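Local atomic coordinates of VWFA domain-containing protein (Bacteroides thetaiotaomicron, PDB entry 3IBS), a protein that is of unknown function but carries a von Willebrand factor type A domain that binds magnesium, in a protein predicted to sit in the cell membrane. Residues Gly11-Ile16 against Asn50-Met55; Ile16-Ser21 against Glu80-Ser85; Ile116-Gly121 against Leu145-Pro150. One frame throughout, in Å; residues are numbered along the deposited sequence.

Contact 1: residues Gly11-Ile16 against Asn50-Met55; sequences GVEVII and NDKVGM
The side chain of D51 lies alongside that of V12, both pointing the same way, and its OD1 comes 3.7 Å from V12 CG2. The same oxygen accepts a hydrogen bond from V12 N at 2.9 Å, met on the anti side and 29° out of the carboxylate plane. CG of D51 sits beside its own backbone N, anti to the carbonyl carbon (chi1 -50°), which brings OD1 to the V12 amide. OD2 accepts from the backbone N of D49.

Beyond this pair the segments run as parallel strands, E13 to I16 beside K52 to M55. K52 N bonds to V12 O, V14 N to K52 O, G54 N to V14 O and I16 N to G54 O. On one face CD1 of I16 meets CG2 of V53 at 4.0 Å, the two side chains crossing obliquely. V53 packs on Y72 and A75 of helix 72-80, and I16 on I41 of helix 33-46. On the other, I15 CG2 lies 3.9 Å from G54 O. E13 and K52 share that face; a water accepts from K52 NZ and gives to E13 OE2. E13 OE1 makes a salt bridge with R113, and OE2 a hydrogen bond with T106.

This is the first beta-alpha-beta unit of the vWA fold, crossing through helix 33-46. The D51 carboxylate thus extends the strand pairing by one bond. The opposite charges, 4.7 Å apart from E13 OE2 to K52 NZ, would be expected to attract only at a distance.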
loop_
_atom_site.group_PDB
_atom_site.type_symbol
_atom_site.label_atom_id
_atom_site.label_comp_id
_atom_site.label_asym_id
_atom_site.label_seq_id
_atom_site.Cartn_x
_atom_site.Cartn_y
_atom_site.Cartn_z
ATOM N N GLY A 11 -13.339 -16.203 39.577
ATOM C CA GLY A 11 -13.632 -15.423 38.368
ATOM C C GLY A 11 -12.886 -14.098 38.301
ATOM O O GLY A 11 -12.641 -13.465 39.326
ATOM N N VAL A 12 -12.515 -13.674 37.093
ATOM C CA VAL A 12 -11.897 -12.365 36.914
ATOM C C VAL A 12 -12.768 -11.463 36.046
ATOM O O VAL A 12 -13.757 -11.920 35.473
ATOM C CB VAL A 12 -10.447 -12.452 36.350
ATOM C CG1 VAL A 12 -9.579 -13.242 37.306
ATOM C CG2 VAL A 12 -10.414 -13.074 34.964
ATOM N N GLU A 13 -12.401 -10.184 36.001
ATOM C CA GLU A 13 -13.055 -9.199 35.179
ATOM C C GLU A 13 -12.030 -8.651 34.183
ATOM O O GLU A 13 -10.933 -8.201 34.571
ATOM C CB GLU A 13 -13.650 -8.096 36.044
ATOM C CG GLU A 13 -14.734 -8.616 37.023
ATOM C CD GLU A 13 -15.365 -7.545 37.919
ATOM O OE1 GLU A 13 -15.015 -6.343 37.843
ATOM O OE2 GLU A 13 -16.239 -7.938 38.733
ATOM N N VAL A 14 -12.384 -8.717 32.900
ATOM C CA VAL A 14 -11.473 -8.325 31.826
ATOM C C VAL A 14 -12.166 -7.271 30.950
ATOM O O VAL A 14 -13.263 -7.511 30.417
ATOM C CB VAL A 14 -11.058 -9.556 30.959
ATOM C CG1 VAL A 14 -10.225 -9.114 29.744
ATOM C CG2 VAL A 14 -10.274 -10.568 31.780
ATOM N N ILE A 15 -11.554 -6.097 30.835
ATOM C CA ILE A 15 -12.070 -5.096 29.920
ATOM C C ILE A 15 -11.097 -4.856 28.780
ATOM O O ILE A 15 -9.922 -4.562 28.997
ATOM C CB ILE A 15 -12.447 -3.782 30.648
ATOM C CG1 ILE A 15 -13.646 -4.058 31.582
ATOM C CG2 ILE A 15 -12.832 -2.709 29.635
ATOM C CD1 ILE A 15 -13.975 -2.909 32.529
ATOM N N ILE A 16 -11.581 -5.007 27.550
ATOM C CA ILE A 16 -10.721 -4.789 26.392
ATOM C C ILE A 16 -10.913 -3.370 25.877
ATOM O O ILE A 16 -12.041 -2.920 25.715
ATOM C CB ILE A 16 -11.048 -5.790 25.276
ATOM C CG1 ILE A 16 -10.692 -7.196 25.780
ATOM C CG2 ILE A 16 -10.233 -5.442 23.968
ATOM C CD1 ILE A 16 -11.716 -8.175 25.481
ATOM N N ASN A 50 -15.609 -18.582 34.399
ATOM C CA ASN A 50 -16.573 -17.965 35.330
ATOM C C ASN A 50 -16.467 -16.439 35.293
ATOM O O ASN A 50 -16.773 -15.765 36.274
ATOM C CB ASN A 50 -16.340 -18.499 36.753
ATOM C CG ASN A 50 -17.471 -18.141 37.730
ATOM O OD1 ASN A 50 -18.555 -17.687 37.329
ATOM N ND2 ASN A 50 -17.217 -18.350 39.025
ATOM N N ASP A 51 -16.066 -15.888 34.149
ATOM C CA ASP A 51 -15.505 -14.537 34.131
ATOM C C ASP A 51 -16.418 -13.490 33.517
ATOM O O ASP A 51 -17.399 -13.814 32.847
ATOM C CB ASP A 51 -14.166 -14.535 33.383
ATOM C CG ASP A 51 -13.215 -15.631 33.865
ATOM O OD1 ASP A 51 -12.970 -15.718 35.075
ATOM O OD2 ASP A 51 -12.703 -16.396 33.023
ATOM N N LYS A 52 -16.084 -12.226 33.730
ATOM C CA LYS A 52 -16.820 -11.155 33.076
ATOM C C LYS A 52 -15.931 -10.387 32.115
ATOM O O LYS A 52 -14.714 -10.211 32.352
ATOM C CB LYS A 52 -17.449 -10.211 34.095
ATOM C CG LYS A 52 -18.383 -10.896 35.072
ATOM C CD LYS A 52 -18.948 -9.887 36.036
ATOM C CE LYS A 52 -19.987 -10.513 36.936
ATOM N NZ LYS A 52 -19.332 -11.441 37.902
ATOM N N VAL A 53 -16.551 -9.929 31.040
ATOM C CA VAL A 53 -15.852 -9.238 29.993
ATOM C C VAL A 53 -16.615 -7.990 29.617
ATOM O O VAL A 53 -17.852 -7.994 29.571
ATOM C CB VAL A 53 -15.593 -10.168 28.747
ATOM C CG1 VAL A 53 -16.888 -10.631 28.055
ATOM C CG2 VAL A 53 -14.681 -9.485 27.754
ATOM N N GLY A 54 -15.860 -6.923 29.363
ATOM C CA GLY A 54 -16.427 -5.671 28.858
ATOM C C GLY A 54 -15.559 -5.161 27.724
ATOM O O GLY A 54 -14.435 -5.633 27.537
HETATM N N MSE A 55 -16.075 -4.219 26.952
HETATM C CA MSE A 55 -15.307 -3.673 25.832
HETATM C C MSE A 55 -15.522 -2.181 25.678
HETATM O O MSE A 55 -16.656 -1.672 25.806
HETATM C CB MSE A 55 -15.688 -4.349 24.509
HETATM C CG MSE A 55 -15.544 -5.877 24.506
HETATM SE SE MSE A 55 -16.133 -6.619 22.770
HETATM C CE MSE A 55 -14.648 -5.825 21.837
HETATM O O HOH W 1 -16.044 -12.629 37.625
HETATM O O HOH W 2 -16.931 -10.458 39.004
#

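Contact 2: residues Ile16-Ser21 against Glu80-Ser85; sequences IALDIS and ESISPS. With MG (magnesium ion), chain I.
I20 meets I82 just past the end of strand 13-19, at the start of the metal-binding loop of this vWA domain. The loop begins with the D-x-S-x-S sequence of a MIDAS, the metal ion-dependent adhesion site. The tight part is mostly apolar. CG2 of I82 lies 3.5 Å from CG2 of I20, and the two side chains cross at about a right angle. I82 CG2 also reaches L18 CD2, at 4.0 Å. I20 CG1 stands between the backbone N and the carbonyl carbon (chi1 66°), and I20 CD1 comes 3.4 Å from S83 O. P84 CB presses on I20 O at 3.3 Å. L34 and A37 of helix 33-46 pack on L18.

The open side is wetter. S83 and P84 are partly exposed there, and no direct hydrogen bond joins the segments. A water lies within bonding distance of both I20 O and P84 O.

On the metal side, S21 turns its CB away from 80-85. D19 OD1 accepts from S21 N in an Asx turn and also from S21 OG, while D19 OD2 accepts from a metal-bound water. D19 is thus a second-shell residue that positions S21. S23 and four waters complete the six ligands, and S21 OG binds magnesium at 2.2 Å.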
loop_
_atom_site.group_PDB
_atom_site.type_symbol
_atom_site.label_atom_id
_atom_site.label_comp_id
_atom_site.label_asym_id
_atom_site.label_seq_id
_atom_site.Cartn_x
_atom_site.Cartn_y
_atom_site.Cartn_z
ATOM N N ILE A 16 -11.581 -5.007 27.550
ATOM C CA ILE A 16 -10.721 -4.789 26.392
ATOM C C ILE A 16 -10.913 -3.370 25.877
ATOM O O ILE A 16 -12.041 -2.920 25.715
ATOM C CB ILE A 16 -11.048 -5.790 25.276
ATOM C CG1 ILE A 16 -10.692 -7.196 25.780
ATOM C CG2 ILE A 16 -10.233 -5.442 23.968
ATOM C CD1 ILE A 16 -11.716 -8.175 25.481
ATOM N N ALA A 17 -9.815 -2.672 25.619
ATOM C CA ALA A 17 -9.910 -1.314 25.109
ATOM C C ALA A 17 -9.321 -1.358 23.709
ATOM O O ALA A 17 -8.122 -1.488 23.542
ATOM C CB ALA A 17 -9.129 -0.344 26.022
ATOM N N LEU A 18 -10.185 -1.298 22.710
ATOM C CA LEU A 18 -9.769 -1.550 21.336
ATOM C C LEU A 18 -9.667 -0.243 20.539
ATOM O O LEU A 18 -10.637 0.501 20.399
ATOM C CB LEU A 18 -10.754 -2.521 20.673
ATOM C CG LEU A 18 -10.609 -2.815 19.172
ATOM C CD1 LEU A 18 -9.221 -3.424 18.840
ATOM C CD2 LEU A 18 -11.756 -3.758 18.722
ATOM N N ASP A 19 -8.487 -0.012 19.986
ATOM C CA ASP A 19 -8.233 1.069 19.041
ATOM C C ASP A 19 -9.041 0.810 17.774
ATOM O O ASP A 19 -8.867 -0.228 17.135
ATOM C CB ASP A 19 -6.721 1.091 18.715
ATOM C CG ASP A 19 -6.283 2.352 17.964
ATOM O OD1 ASP A 19 -7.088 2.894 17.170
ATOM O OD2 ASP A 19 -5.120 2.800 18.159
ATOM N N ILE A 20 -9.944 1.739 17.427
ATOM C CA ILE A 20 -10.673 1.681 16.161
ATOM C C ILE A 20 -10.395 2.913 15.255
ATOM O O ILE A 20 -11.189 3.251 14.368
ATOM C CB ILE A 20 -12.201 1.469 16.358
ATOM C CG1 ILE A 20 -12.865 2.679 17.055
ATOM C CG2 ILE A 20 -12.458 0.120 17.078
ATOM C CD1 ILE A 20 -14.437 2.771 16.844
ATOM N N SER A 21 -9.274 3.584 15.475
ATOM C CA SER A 21 -8.865 4.668 14.569
ATOM C C SER A 21 -8.533 4.109 13.165
ATOM O O SER A 21 -8.376 2.889 13.002
ATOM C CB SER A 21 -7.674 5.436 15.135
ATOM O OG SER A 21 -6.513 4.637 15.155
ATOM N N GLU A 80 -18.747 -8.092 16.610
ATOM C CA GLU A 80 -18.945 -8.072 15.159
ATOM C C GLU A 80 -19.340 -6.695 14.606
ATOM O O GLU A 80 -18.976 -6.339 13.477
ATOM C CB GLU A 80 -19.944 -9.181 14.745
ATOM C CG GLU A 80 -20.788 -8.905 13.491
ATOM C CD GLU A 80 -22.000 -7.989 13.764
ATOM O OE1 GLU A 80 -22.644 -8.105 14.849
ATOM O OE2 GLU A 80 -22.307 -7.150 12.880
ATOM N N SER A 81 -20.074 -5.914 15.392
ATOM C CA SER A 81 -20.547 -4.610 14.929
ATOM C C SER A 81 -19.467 -3.496 15.000
ATOM O O SER A 81 -19.686 -2.376 14.527
ATOM C CB SER A 81 -21.806 -4.209 15.709
ATOM O OG SER A 81 -21.460 -3.638 16.971
ATOM N N ILE A 82 -18.306 -3.804 15.579
ATOM C CA ILE A 82 -17.238 -2.818 15.734
ATOM C C ILE A 82 -16.581 -2.429 14.394
ATOM O O ILE A 82 -16.144 -3.290 13.640
ATOM C CB ILE A 82 -16.167 -3.293 16.764
ATOM C CG1 ILE A 82 -16.801 -3.384 18.168
ATOM C CG2 ILE A 82 -14.943 -2.350 16.758
ATOM C CD1 ILE A 82 -15.928 -3.995 19.234
ATOM N N SER A 83 -16.549 -1.129 14.107
ATOM C CA SER A 83 -15.795 -0.590 12.968
ATOM C C SER A 83 -15.431 0.872 13.265
ATOM O O SER A 83 -16.024 1.475 14.160
ATOM C CB SER A 83 -16.615 -0.703 11.679
ATOM O OG SER A 83 -17.612 0.294 11.638
ATOM N N PRO A 84 -14.460 1.454 12.521
ATOM C CA PRO A 84 -14.002 2.825 12.776
ATOM C C PRO A 84 -15.102 3.892 12.713
ATOM O O PRO A 84 -14.987 4.924 13.359
ATOM C CB PRO A 84 -12.975 3.057 11.653
ATOM C CG PRO A 84 -12.426 1.682 11.404
ATOM C CD PRO A 84 -13.655 0.808 11.462
ATOM N N SER A 85 -16.146 3.656 11.925
ATOM C CA SER A 85 -17.251 4.620 11.816
ATOM C C SER A 85 -18.028 4.807 13.134
ATOM O O SER A 85 -18.763 5.780 13.283
ATOM C CB SER A 85 -18.186 4.232 10.678
ATOM O OG SER A 85 -18.710 2.944 10.920
HETATM MG MG MG I . -4.511 5.316 14.713
HETATM O O HOH W 3 -3.826 4.300 16.319
HETATM O O HOH W 4 -12.394 5.728 14.271
HETATM O O HOH W 5 -2.604 6.051 14.337
HETATM O O HOH W 6 -5.258 6.294 13.044
HETATM O O HOH W 7 -4.987 7.028 15.835
#

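Contact 3: residues Ile116-Gly121 against Leu145-Pro150; sequences IVITDG and LGVGMP
I118 and L145 lie side by side and point the same way from neighbouring parallel strands. CG1 of I118 comes 4.0 Å from CD2 of L145. I116, one step back on the same face, meets the leucine at a slant: its CG2 touches both L145 methyls, with CD2 at 4.0 Å. The isobutyl group therefore reaches two isoleucines at once. CG of L145 stands beside its own backbone N, anti to the carbonyl carbon (chi1 -79°); with chi2 near 37°, this brings both methyls to I116 CG2. V147 approaches from the other end of I118, also at a slant, with V147 CG2 at 3.6 Å from I118 CG2. V147 was modelled in two conformers, so this touch is doubtful. Helix 33-46 covers this face through L40 on L145 and A37 and I41 on I118. I205 of helix 200-214 packs on I116 and L145.

Three backbone bonds tie the strands: L145 N to V117 O at 2.8 Å, T119 N to L145 O at 3.1 Å and V147 N to T119 O at 3.0 Å. The strands belong to the beta-alpha-beta unit that crosses through helix 128-136.

Past the strand end, T119 OG1 accepts from G121 N at 2.9 Å in an ST turn. The same oxygen is hydrogen-bonded to D19 OD2. D120 CB lies 3.4 Å from V147 O, but its carboxylate leads away to S23, R33 and the backbone N of E122. D120 is a magnesium-binding residue of this protein, though it does not bind the ion in this chain.

The chemistry is thus divided. Branched apolar groups fill the helix-covered face, and the turn at the strand end sets D120 beside the metal site. Its pairing with R33 would be expected to offset its negative charge.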
loop_
_atom_site.group_PDB
_atom_site.type_symbol
_atom_site.label_atom_id
_atom_site.label_comp_id
_atom_site.label_asym_id
_atom_site.label_seq_id
_atom_site.Cartn_x
_atom_site.Cartn_y
_atom_site.Cartn_z
ATOM N N ILE A 116 -7.076 -4.769 28.827
ATOM C CA ILE A 116 -6.251 -5.216 27.698
ATOM C C ILE A 116 -6.420 -4.228 26.574
ATOM O O ILE A 116 -7.492 -4.175 25.966
ATOM C CB ILE A 116 -6.633 -6.623 27.224
ATOM C CG1 ILE A 116 -6.424 -7.625 28.361
ATOM C CG2 ILE A 116 -5.792 -7.039 25.997
ATOM C CD1 ILE A 116 -7.023 -8.921 28.044
ATOM N N VAL A 117 -5.379 -3.410 26.355
ATOM C CA VAL A 117 -5.376 -2.393 25.324
ATOM C C VAL A 117 -4.842 -3.047 24.060
ATOM O O VAL A 117 -3.777 -3.681 24.079
ATOM C CB VAL A 117 -4.452 -1.178 25.706
ATOM C CG1 VAL A 117 -4.518 -0.068 24.646
ATOM C CG2 VAL A 117 -4.843 -0.620 27.073
ATOM N N ILE A 118 -5.603 -2.936 22.979
ATOM C CA ILE A 118 -5.174 -3.463 21.684
ATOM C C ILE A 118 -5.054 -2.321 20.671
ATOM O O ILE A 118 -6.055 -1.691 20.310
ATOM C CB ILE A 118 -6.151 -4.516 21.159
ATOM C CG1 ILE A 118 -6.341 -5.612 22.229
ATOM C CG2 ILE A 118 -5.642 -5.093 19.845
ATOM C CD1 ILE A 118 -7.450 -6.727 21.883
ATOM N N THR A 119 -3.837 -2.039 20.220
ATOM C CA THR A 119 -3.595 -0.781 19.492
ATOM C C THR A 119 -2.294 -0.856 18.680
ATOM O O THR A 119 -1.467 -1.720 18.918
ATOM C CB THR A 119 -3.539 0.426 20.498
ATOM O OG1 THR A 119 -3.393 1.676 19.801
ATOM C CG2 THR A 119 -2.378 0.243 21.511
ATOM N N ASP A 120 -2.111 0.060 17.726
ATOM C CA ASP A 120 -0.778 0.245 17.143
ATOM C C ASP A 120 0.036 1.282 17.953
ATOM O O ASP A 120 1.210 1.545 17.631
ATOM C CB ASP A 120 -0.870 0.599 15.652
ATOM C CG ASP A 120 -1.772 1.790 15.399
ATOM O OD1 ASP A 120 -1.803 2.698 16.268
ATOM O OD2 ASP A 120 -2.472 1.807 14.362
ATOM N N GLY A 121 -0.577 1.855 19.007
ATOM C CA GLY A 121 0.125 2.787 19.926
ATOM C C GLY A 121 0.692 4.041 19.248
ATOM O O GLY A 121 1.601 4.727 19.783
ATOM N N LEU A 145 -1.476 -5.278 23.653
ATOM C CA LEU A 145 -1.239 -6.107 22.491
ATOM C C LEU A 145 -1.009 -5.153 21.351
ATOM O O LEU A 145 -1.904 -4.375 20.970
ATOM C CB LEU A 145 -2.451 -7.004 22.223
ATOM C CG LEU A 145 -2.666 -8.278 23.058
ATOM C CD1 LEU A 145 -2.286 -8.162 24.513
ATOM C CD2 LEU A 145 -4.110 -8.839 22.906
ATOM N N GLY A 146 0.215 -5.175 20.834
ATOM C CA GLY A 146 0.620 -4.200 19.833
ATOM C C GLY A 146 0.393 -4.830 18.476
ATOM O O GLY A 146 0.939 -5.887 18.191
ATOM N N VAL A 147 -0.421 -4.184 17.650
ATOM C CA VAL A 147 -0.739 -4.727 16.341
ATOM C C VAL A 147 -0.059 -3.897 15.269
ATOM O O VAL A 147 -0.038 -2.668 15.345
ATOM C CB VAL A 147 -2.270 -4.724 16.079
ATOM C CG1 VAL A 147 -2.668 -5.901 15.198
ATOM C CG2 VAL A 147 -3.019 -4.762 17.373
ATOM N N GLY A 148 0.490 -4.573 14.266
ATOM C CA GLY A 148 1.025 -3.908 13.093
ATOM C C GLY A 148 2.530 -4.048 12.999
ATOM O O GLY A 148 3.152 -4.621 13.887
HETATM N N MSE A 149 3.118 -3.560 11.910
HETATM C CA MSE A 149 4.560 -3.645 11.740
HETATM C C MSE A 149 5.180 -2.297 12.125
HETATM O O MSE A 149 4.709 -1.248 11.682
HETATM C CB MSE A 149 4.933 -4.008 10.291
HETATM C CG MSE A 149 4.484 -5.388 9.771
HETATM SE SE MSE A 149 4.805 -5.476 7.819
HETATM C CE MSE A 149 3.937 -7.179 7.373
ATOM N N PRO A 150 6.227 -2.332 12.954
ATOM C CA PRO A 150 7.026 -1.134 13.286
ATOM C C PRO A 150 7.562 -0.415 12.028
ATOM O O PRO A 150 7.708 0.810 12.034
ATOM C CB PRO A 150 8.212 -1.706 14.091
ATOM C CG PRO A 150 7.718 -3.022 14.616
ATOM C CD PRO A 150 6.761 -3.550 13.601
#

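Contacts 1 and 3 pair strands of one sheet, in which strand 13-19 lies between 52-58 and 113-119. Contact 2 packs a loop on strand 13-19 and the turn that follows it. Contacts 1 and 2 share I16, and their centres are 18 Å apart. They also touch where M55 CE packs 3.4 Å from I82 CD1. Contact 3 joins contact 1 through a probable bond from I116 N to I15 O at 2.9 Å. It joins contact 2 nearer the metal, where D19 OD2 and T119 OG1 are 2.6 Å apart. Contact 2 supplies the magnesium ligand S21. Contact 3 brings the D120 side chain to about 4 Å from the ion. Contact 1 lies away from the site.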